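Local coordinates for zona pellucida sperm-binding protein 1 (PDB 6GF6) that cross-links the filaments of the chicken egg coat, probably as a homodimer held through its ZP-N1 domain, the part modelled here, at residues Leu8-Asp13 / Met19-Tyr24; Leu55-Gly58 / Gly62-Phe65. The protein carries 2 engineered substitutions. All coordinates share one frame; numbering follows the deposited sequence.

Contact 1 (Leu8-Asp13 / Met19-Tyr24); sequences LQYHYD and MQLLAY
Tyr10 and Ala23, like Tyr12 and Leu21, face each other as non-hydrogen-bonded pairs of an antiparallel beta hairpin, with His11-Leu22 and Asp13-Gln20 as the hydrogen-bonded pairs. The backbone bonds come two to a pair: Leu22 N reaches His11 O at 2.7 Å, and Gln20 N closes the other end on Asp13 O at 3.2 Å. Among the side chains the polar link is Gln20 NE2 to Asp13 OD2, 2.9 Å. Gln20 puts CG between its backbone N and carbonyl carbon (chi1 63°) and then runs extended, which brings NE2 beside Asp13. The carboxylate receives it on its anti lone pair, carboxylate and amide planes 42° apart. A leucine in place of Gln20 would probably leave Asp13 OD2 without this N-H donor and its carboxylate freer to turn. His11 and Asp13 are zinc ligands in a structure of this protein; no zinc is bound here. In van der Waals packing, Leu22 CD1 touches His11 NE2 at 3.7 Å, and Tyr24 OH lies 3.6 Å from His11 CE1, at the imidazole edge. On the reverse, apolar face Leu21 CD1 sits 3.9 Å from Tyr12 CB. That face packs on Phe33, Leu87, Val102 and Met104 of the second sheet, while strand 18-24 pairs on its other edge with strand 63-68.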
ATOM      1  N   LEU B   8      13.185   0.546 -21.415  1.00 67.04           N
ATOM      2  CA  LEU B   8      12.838   0.716 -20.008  1.00 63.59           C
ATOM      3  C   LEU B   8      12.962  -0.620 -19.284  1.00 63.01           C
ATOM      4  O   LEU B   8      12.461  -1.640 -19.762  1.00 63.45           O
ATOM      5  CB  LEU B   8      11.420   1.277 -19.865  1.00 54.06           C
ATOM      6  CG  LEU B   8      10.891   1.480 -18.438  1.00 50.50           C
ATOM      7  CD1 LEU B   8      11.699   2.528 -17.678  1.00 45.17           C
ATOM      8  CD2 LEU B   8       9.410   1.868 -18.468  1.00 41.72           C
ATOM      9  N   GLN B   9      13.633  -0.621 -18.138  1.00 61.76           N
ATOM     10  CA  GLN B   9      13.755  -1.829 -17.331  1.00 61.01           C
ATOM     11  C   GLN B   9      12.600  -1.909 -16.340  1.00 54.53           C
ATOM     12  O   GLN B   9      12.370  -0.971 -15.568  1.00 52.92           O
ATOM     13  CB  GLN B   9      15.089  -1.846 -16.583  1.00 71.25           C
ATOM     14  CG  GLN B   9      16.315  -1.957 -17.483  1.00 78.78           C
ATOM     15  CD  GLN B   9      16.330  -3.231 -18.308  1.00 83.32           C
ATOM     16  OE1 GLN B   9      16.485  -4.328 -17.772  1.00 86.31           O
ATOM     17  NE2 GLN B   9      16.170  -3.090 -19.621  1.00 85.16           N
ATOM     18  N   TYR B  10      11.890  -3.037 -16.353  1.00 50.31           N
ATOM     19  CA  TYR B  10      10.790  -3.256 -15.425  1.00 45.97           C
ATOM     20  C   TYR B  10      10.539  -4.749 -15.269  1.00 46.55           C
ATOM     21  O   TYR B  10      10.954  -5.563 -16.097  1.00 46.72           O
ATOM     22  CB  TYR B  10       9.506  -2.547 -15.876  1.00 45.74           C
ATOM     23  CG  TYR B  10       8.978  -3.005 -17.216  1.00 48.33           C
ATOM     24  CD1 TYR B  10       8.211  -4.153 -17.328  1.00 49.02           C
ATOM     25  CD2 TYR B  10       9.227  -2.269 -18.369  1.00 52.62           C
ATOM     26  CE1 TYR B  10       7.729  -4.576 -18.552  1.00 52.22           C
ATOM     27  CE2 TYR B  10       8.739  -2.681 -19.597  1.00 56.41           C
ATOM     28  CZ  TYR B  10       7.988  -3.835 -19.681  1.00 56.44           C
ATOM     29  OH  TYR B  10       7.495  -4.252 -20.898  1.00 59.82           O
ATOM     30  N   HIS B  11       9.856  -5.089 -14.179  1.00 42.97           N
ATOM     31  CA  HIS B  11       9.423  -6.450 -13.903  1.00 46.26           C
ATOM     32  C   HIS B  11       8.318  -6.369 -12.861  1.00 44.31           C
ATOM     33  O   HIS B  11       8.132  -5.338 -12.213  1.00 45.78           O
ATOM     34  CB  HIS B  11      10.581  -7.308 -13.394  1.00 45.69           C
ATOM     35  CG  HIS B  11      10.984  -6.977 -11.992  1.00 44.99           C
ATOM     36  ND1 HIS B  11      11.857  -5.953 -11.690  1.00 46.28           N
ATOM     37  CD2 HIS B  11      10.622  -7.524 -10.808  1.00 44.17           C
ATOM     38  CE1 HIS B  11      12.020  -5.887 -10.381  1.00 43.87           C
ATOM     39  NE2 HIS B  11      11.283  -6.831  -9.822  1.00 44.53           N
ATOM     40  N   TYR B  12       7.606  -7.479 -12.677  1.00 39.71           N
ATOM     41  CA  TYR B  12       6.552  -7.542 -11.674  1.00 39.42           C
ATOM     42  C   TYR B  12       6.647  -8.831 -10.863  1.00 38.82           C
ATOM     43  O   TYR B  12       7.217  -9.836 -11.299  1.00 39.20           O
ATOM     44  CB  TYR B  12       5.153  -7.408 -12.302  1.00 35.96           C
ATOM     45  CG  TYR B  12       4.675  -8.581 -13.123  1.00 37.90           C
ATOM     46  CD1 TYR B  12       4.951  -8.666 -14.480  1.00 39.41           C
ATOM     47  CD2 TYR B  12       3.917  -9.592 -12.545  1.00 37.51           C
ATOM     48  CE1 TYR B  12       4.507  -9.736 -15.235  1.00 42.36           C
ATOM     49  CE2 TYR B  12       3.465 -10.668 -13.294  1.00 37.58           C
ATOM     50  CZ  TYR B  12       3.763 -10.730 -14.641  1.00 42.66           C
ATOM     51  OH  TYR B  12       3.315 -11.785 -15.401  1.00 41.47           O
ATOM     52  N   ASP B  13       6.102  -8.765  -9.650  1.00 36.74           N
ATOM     53  CA  ASP B  13       6.113  -9.870  -8.705  1.00 37.20           C
ATOM     54  C   ASP B  13       4.683 -10.253  -8.347  1.00 36.04           C
ATOM     55  O   ASP B  13       3.826  -9.382  -8.155  1.00 34.71           O
ATOM     56  CB  ASP B  13       6.871  -9.490  -7.422  1.00 37.54           C
ATOM     57  CG  ASP B  13       8.322  -9.127  -7.683  1.00 49.70           C
ATOM     58  OD1 ASP B  13       8.971  -9.826  -8.484  1.00 50.48           O
ATOM     59  OD2 ASP B  13       8.805  -8.122  -7.114  1.00 49.98           O
ATOM     60  N   MET B  19      -0.022  -7.886  -6.213  1.00 34.04           N
ATOM     61  CA  MET B  19       1.124  -7.883  -7.110  1.00 37.51           C
ATOM     62  C   MET B  19       1.701  -6.477  -7.176  1.00 37.06           C
ATOM     63  O   MET B  19       1.039  -5.494  -6.835  1.00 37.80           O
ATOM     64  CB  MET B  19       0.738  -8.371  -8.512  1.00 41.72           C
ATOM     65  CG  MET B  19      -0.603  -7.839  -8.991  1.00 47.06           C
ATOM     66  SD  MET B  19      -1.133  -8.545 -10.561  1.00 53.94           S
ATOM     67  CE  MET B  19      -2.910  -8.413 -10.398  1.00 52.54           C
ATOM     68  N   GLN B  20       2.955  -6.391  -7.619  1.00 35.36           N
ATOM     69  CA  GLN B  20       3.637  -5.113  -7.752  1.00 35.53           C
ATOM     70  C   GLN B  20       4.441  -5.090  -9.044  1.00 33.33           C
ATOM     71  O   GLN B  20       5.027  -6.100  -9.437  1.00 36.87           O
ATOM     72  CB  GLN B  20       4.556  -4.829  -6.556  1.00 33.22           C
ATOM     73  CG  GLN B  20       5.701  -5.811  -6.393  1.00 34.63           C
ATOM     74  CD  GLN B  20       6.737  -5.336  -5.396  1.00 38.14           C
ATOM     75  OE1 GLN B  20       6.542  -4.330  -4.712  1.00 37.46           O
ATOM     76  NE2 GLN B  20       7.850  -6.055  -5.310  1.00 37.35           N
ATOM     77  N   LEU B  21       4.457  -3.930  -9.695  1.00 35.69           N
ATOM     78  CA  LEU B  21       5.196  -3.687 -10.928  1.00 36.88           C
ATOM     79  C   LEU B  21       6.278  -2.652 -10.656  1.00 37.32           C
ATOM     80  O   LEU B  21       5.977  -1.545 -10.197  1.00 35.23           O
ATOM     81  CB  LEU B  21       4.242  -3.216 -12.028  1.00 35.27           C
ATOM     82  CG  LEU B  21       4.791  -2.829 -13.396  1.00 38.07           C
ATOM     83  CD1 LEU B  21       5.586  -3.945 -14.011  1.00 39.90           C
ATOM     84  CD2 LEU B  21       3.632  -2.475 -14.295  1.00 37.96           C
ATOM     85  N   LEU B  22       7.534  -3.010 -10.922  1.00 40.89           N
ATOM     86  CA  LEU B  22       8.669  -2.138 -10.647  1.00 43.31           C
ATOM     87  C   LEU B  22       9.303  -1.686 -11.957  1.00 41.64           C
ATOM     88  O   LEU B  22       9.569  -2.507 -12.839  1.00 42.54           O
ATOM     89  CB  LEU B  22       9.700  -2.839  -9.766  1.00 49.11           C
ATOM     90  CG  LEU B  22       9.176  -3.322  -8.411  1.00 53.74           C
ATOM     91  CD1 LEU B  22       8.542  -4.702  -8.525  1.00 59.78           C
ATOM     92  CD2 LEU B  22      10.299  -3.330  -7.391  1.00 54.07           C
ATOM     93  N   ALA B  23       9.527  -0.379 -12.083  1.00 41.14           N
ATOM     94  CA  ALA B  23      10.108   0.219 -13.277  1.00 41.29           C
ATOM     95  C   ALA B  23      11.283   1.100 -12.886  1.00 43.92           C
ATOM     96  O   ALA B  23      11.251   1.764 -11.845  1.00 42.68           O
ATOM     97  CB  ALA B  23       9.070   1.054 -14.048  1.00 39.77           C
ATOM     98  N   TYR B  24      12.314   1.111 -13.731  1.00 47.06           N
ATOM     99  CA  TYR B  24      13.570   1.800 -13.437  1.00 50.36           C
ATOM    100  C   TYR B  24      13.909   2.752 -14.579  1.00 53.50           C
ATOM    101  O   TYR B  24      14.725   2.436 -15.455  1.00 56.84           O
ATOM    102  CB  TYR B  24      14.690   0.787 -13.190  1.00 49.53           C
ATOM    103  CG  TYR B  24      14.367  -0.193 -12.080  1.00 49.93           C
ATOM    104  CD1 TYR B  24      13.663  -1.367 -12.343  1.00 51.55           C
ATOM    105  CD2 TYR B  24      14.741   0.064 -10.770  1.00 50.06           C
ATOM    106  CE1 TYR B  24      13.360  -2.263 -11.331  1.00 51.32           C
ATOM    107  CE2 TYR B  24      14.441  -0.824  -9.751  1.00 51.63           C
ATOM    108  CZ  TYR B  24      13.751  -1.985 -10.037  1.00 51.63           C
ATOM    109  OH  TYR B  24      13.452  -2.867  -9.024  1.00 50.39           O
TER

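Contact 2 (Leu55-Gly58 / Gly62-Phe65); sequences LNTG and GLIF. With NAG (2-acetamido-2-deoxy-beta-D-glucopyranose), chain E.
Leu55 carries CG anti to its carbonyl carbon (chi1 -73°), which lets CD2 lean across to the edge of the Phe65 ring; Phe65 turns its own CG anti to the backbone N (chi1 171°). The two cross obliquely, and Leu55 CD2 lies 3.8 Å from Phe65 CD1. This is a beta hairpin at one edge of the four-stranded sheet in the Ig-like ZP-N fold, with 53-57 as its edge strand. Asn56 and Ile64 form its hydrogen-bonded pair: Asn56 N gives to Ile64 O at 3.0 Å, and Ile64 N returns to Asn56 O at 2.8 Å. Toward the turn, Gly58 N reaches Gly62 O, and Asp60 OD1 accepts from Gly62 N within the connecting loop. Leu55 and Phe65 both rest on Phe33 and Val45, and Phe65 goes on to Leu83 and Val85, so their face belongs to the interior between the sheets. On the other face Asn56 meets Phe43 of the second subunit and Ile64 meets its Thr41. The glycan, N-linked at Asn47, lies along the outer strand, its C1 3.1 Å from Leu55 O, and is also hydrogen-bonded to Glu44 N of the second subunit. Near the turn, Thr57 and Leu63 run alongside each other off the same face of the hairpin, Thr57 CG2 3.6 Å from Leu63 CD2.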
ATOM      1  N   LEU B  55       0.810   3.871  -5.861  1.00 37.40           N
ATOM      2  CA  LEU B  55       2.071   4.264  -6.474  1.00 39.69           C
ATOM      3  C   LEU B  55       3.063   4.770  -5.446  1.00 42.64           C
ATOM      4  O   LEU B  55       2.714   5.593  -4.645  1.00 49.43           O
ATOM      5  CB  LEU B  55       1.864   5.359  -7.504  1.00 40.84           C
ATOM      6  CG  LEU B  55       1.215   5.035  -8.827  1.00 40.84           C
ATOM      7  CD1 LEU B  55       1.268   6.251  -9.717  1.00 41.38           C
ATOM      8  CD2 LEU B  55       1.927   3.888  -9.493  1.00 40.96           C
ATOM      9  N   ASN B  56       4.298   4.294  -5.486  1.00 40.68           N
ATOM     10  CA  ASN B  56       5.348   4.728  -4.576  1.00 47.25           C
ATOM     11  C   ASN B  56       6.664   4.839  -5.327  1.00 51.64           C
ATOM     12  O   ASN B  56       6.841   4.274  -6.408  1.00 51.19           O
ATOM     13  CB  ASN B  56       5.523   3.775  -3.387  1.00 53.45           C
ATOM     14  CG  ASN B  56       4.530   4.042  -2.282  1.00 58.46           C
ATOM     15  OD1 ASN B  56       4.676   4.993  -1.517  1.00 60.57           O
ATOM     16  ND2 ASN B  56       3.509   3.208  -2.194  1.00 62.49           N
ATOM     17  N   THR B  57       7.586   5.589  -4.736  1.00 58.14           N
ATOM     18  CA  THR B  57       8.947   5.715  -5.237  1.00 67.58           C
ATOM     19  C   THR B  57       9.875   5.014  -4.254  1.00 71.83           C
ATOM     20  O   THR B  57       9.849   5.307  -3.053  1.00 72.41           O
ATOM     21  CB  THR B  57       9.340   7.183  -5.405  1.00 73.54           C
ATOM     22  OG1 THR B  57       9.510   7.783  -4.116  1.00 81.35           O
ATOM     23  CG2 THR B  57       8.268   7.947  -6.176  1.00 71.23           C
ATOM     24  N   GLY B  58      10.659   4.067  -4.759  1.00 77.10           N
ATOM     25  CA  GLY B  58      11.580   3.321  -3.927  1.00 81.54           C
ATOM     26  C   GLY B  58      12.744   4.163  -3.439  1.00 87.63           C
ATOM     27  O   GLY B  58      12.983   5.288  -3.882  1.00 89.42           O
ATOM     28  N   GLY B  62      13.447   3.921  -7.970  1.00 71.26           N
ATOM     29  CA  GLY B  62      12.540   3.161  -8.807  1.00 62.69           C
ATOM     30  C   GLY B  62      11.089   3.407  -8.433  1.00 54.85           C
ATOM     31  O   GLY B  62      10.761   3.761  -7.301  1.00 52.92           O
ATOM     32  N   LEU B  63      10.207   3.218  -9.409  1.00 49.10           N
ATOM     33  CA  LEU B  63       8.780   3.448  -9.231  1.00 45.31           C
ATOM     34  C   LEU B  63       8.044   2.123  -9.091  1.00 40.37           C
ATOM     35  O   LEU B  63       8.360   1.145  -9.775  1.00 39.79           O
ATOM     36  CB  LEU B  63       8.217   4.260 -10.396  1.00 47.05           C
ATOM     37  CG  LEU B  63       8.949   5.598 -10.594  1.00 53.66           C
ATOM     38  CD1 LEU B  63       8.538   6.291 -11.880  1.00 53.86           C
ATOM     39  CD2 LEU B  63       8.714   6.515  -9.407  1.00 55.86           C
ATOM     40  N   ILE B  64       7.091   2.089  -8.163  1.00 39.21           N
ATOM     41  CA  ILE B  64       6.422   0.864  -7.746  1.00 38.90           C
ATOM     42  C   ILE B  64       4.925   1.065  -7.916  1.00 37.59           C
ATOM     43  O   ILE B  64       4.349   1.985  -7.323  1.00 40.69           O
ATOM     44  CB  ILE B  64       6.758   0.508  -6.290  1.00 41.68           C
ATOM     45  CG1 ILE B  64       8.277   0.391  -6.098  1.00 41.52           C
ATOM     46  CG2 ILE B  64       6.074  -0.787  -5.892  1.00 41.92           C
ATOM     47  CD1 ILE B  64       8.712   0.329  -4.642  1.00 42.23           C
ATOM     48  N   PHE B  65       4.292   0.187  -8.687  1.00 35.21           N
ATOM     49  CA  PHE B  65       2.840   0.117  -8.786  1.00 36.93           C
ATOM     50  C   PHE B  65       2.382  -1.132  -8.041  1.00 37.17           C
ATOM     51  O   PHE B  65       2.839  -2.237  -8.351  1.00 40.92           O
ATOM     52  CB  PHE B  65       2.380   0.049 -10.239  1.00 31.05           C
ATOM     53  CG  PHE B  65       0.910  -0.234 -10.386  1.00 34.39           C
ATOM     54  CD1 PHE B  65      -0.033   0.679  -9.934  1.00 31.66           C
ATOM     55  CD2 PHE B  65       0.470  -1.445 -10.898  1.00 30.06           C
ATOM     56  CE1 PHE B  65      -1.388   0.417 -10.059  1.00 31.55           C
ATOM     57  CE2 PHE B  65      -0.886  -1.718 -11.015  1.00 32.23           C
ATOM     58  CZ  PHE B  65      -1.813  -0.791 -10.589  1.00 29.85           C
TER
HETATM   59  C1  NAG E 900       1.179   7.662  -2.850  1.00 68.66           C
HETATM   60  C2  NAG E 900       1.518   8.878  -3.720  1.00 73.78           C
HETATM   61  C3  NAG E 900       3.029   8.990  -3.911  1.00 74.47           C
HETATM   62  C4  NAG E 900       3.746   8.969  -2.570  1.00 74.00           C
HETATM   63  C5  NAG E 900       3.327   7.735  -1.775  1.00 70.77           C
HETATM   64  C6  NAG E 900       3.915   7.687  -0.380  1.00 67.51           C
HETATM   65  C7  NAG E 900      -0.302   9.430  -5.309  1.00 78.78           C
HETATM   66  C8  NAG E 900      -0.918  10.274  -4.225  1.00 81.53           C
HETATM   67  N2  NAG E 900       0.848   8.808  -5.004  1.00 75.75           N
HETATM   68  O3  NAG E 900       3.321  10.198  -4.604  1.00 75.42           O
HETATM   69  O4  NAG E 900       5.154   8.951  -2.778  1.00 74.99           O
HETATM   70  O5  NAG E 900       1.899   7.723  -1.621  1.00 72.92           O
HETATM   71  O6  NAG E 900       3.544   6.505   0.318  1.00 64.31           O
HETATM   72  O7  NAG E 900      -0.820   9.322  -6.416  1.00 79.45           O

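Both contacts are hairpins of the same four-stranded antiparallel sheet, following one another along the chain and joined where strands 18-24 and 63-68 run as neighbours: Leu21 N lies 2.7 Å from Phe65 O, a probable hydrogen bond, and Ala23 N probably bonds to Leu63 O. Each is partly buried, with one face turned to the second sheet, where Leu21 and Phe65 share Phe33. Their other faces differ. In contact 1 it carries a polar side-chain bond and zinc-site residues, whereas in contact 2 cross-strand bonding is by backbone alone and the glycan lies alongside. Both also touch the second subunit, placing this sheet at the homodimer interface.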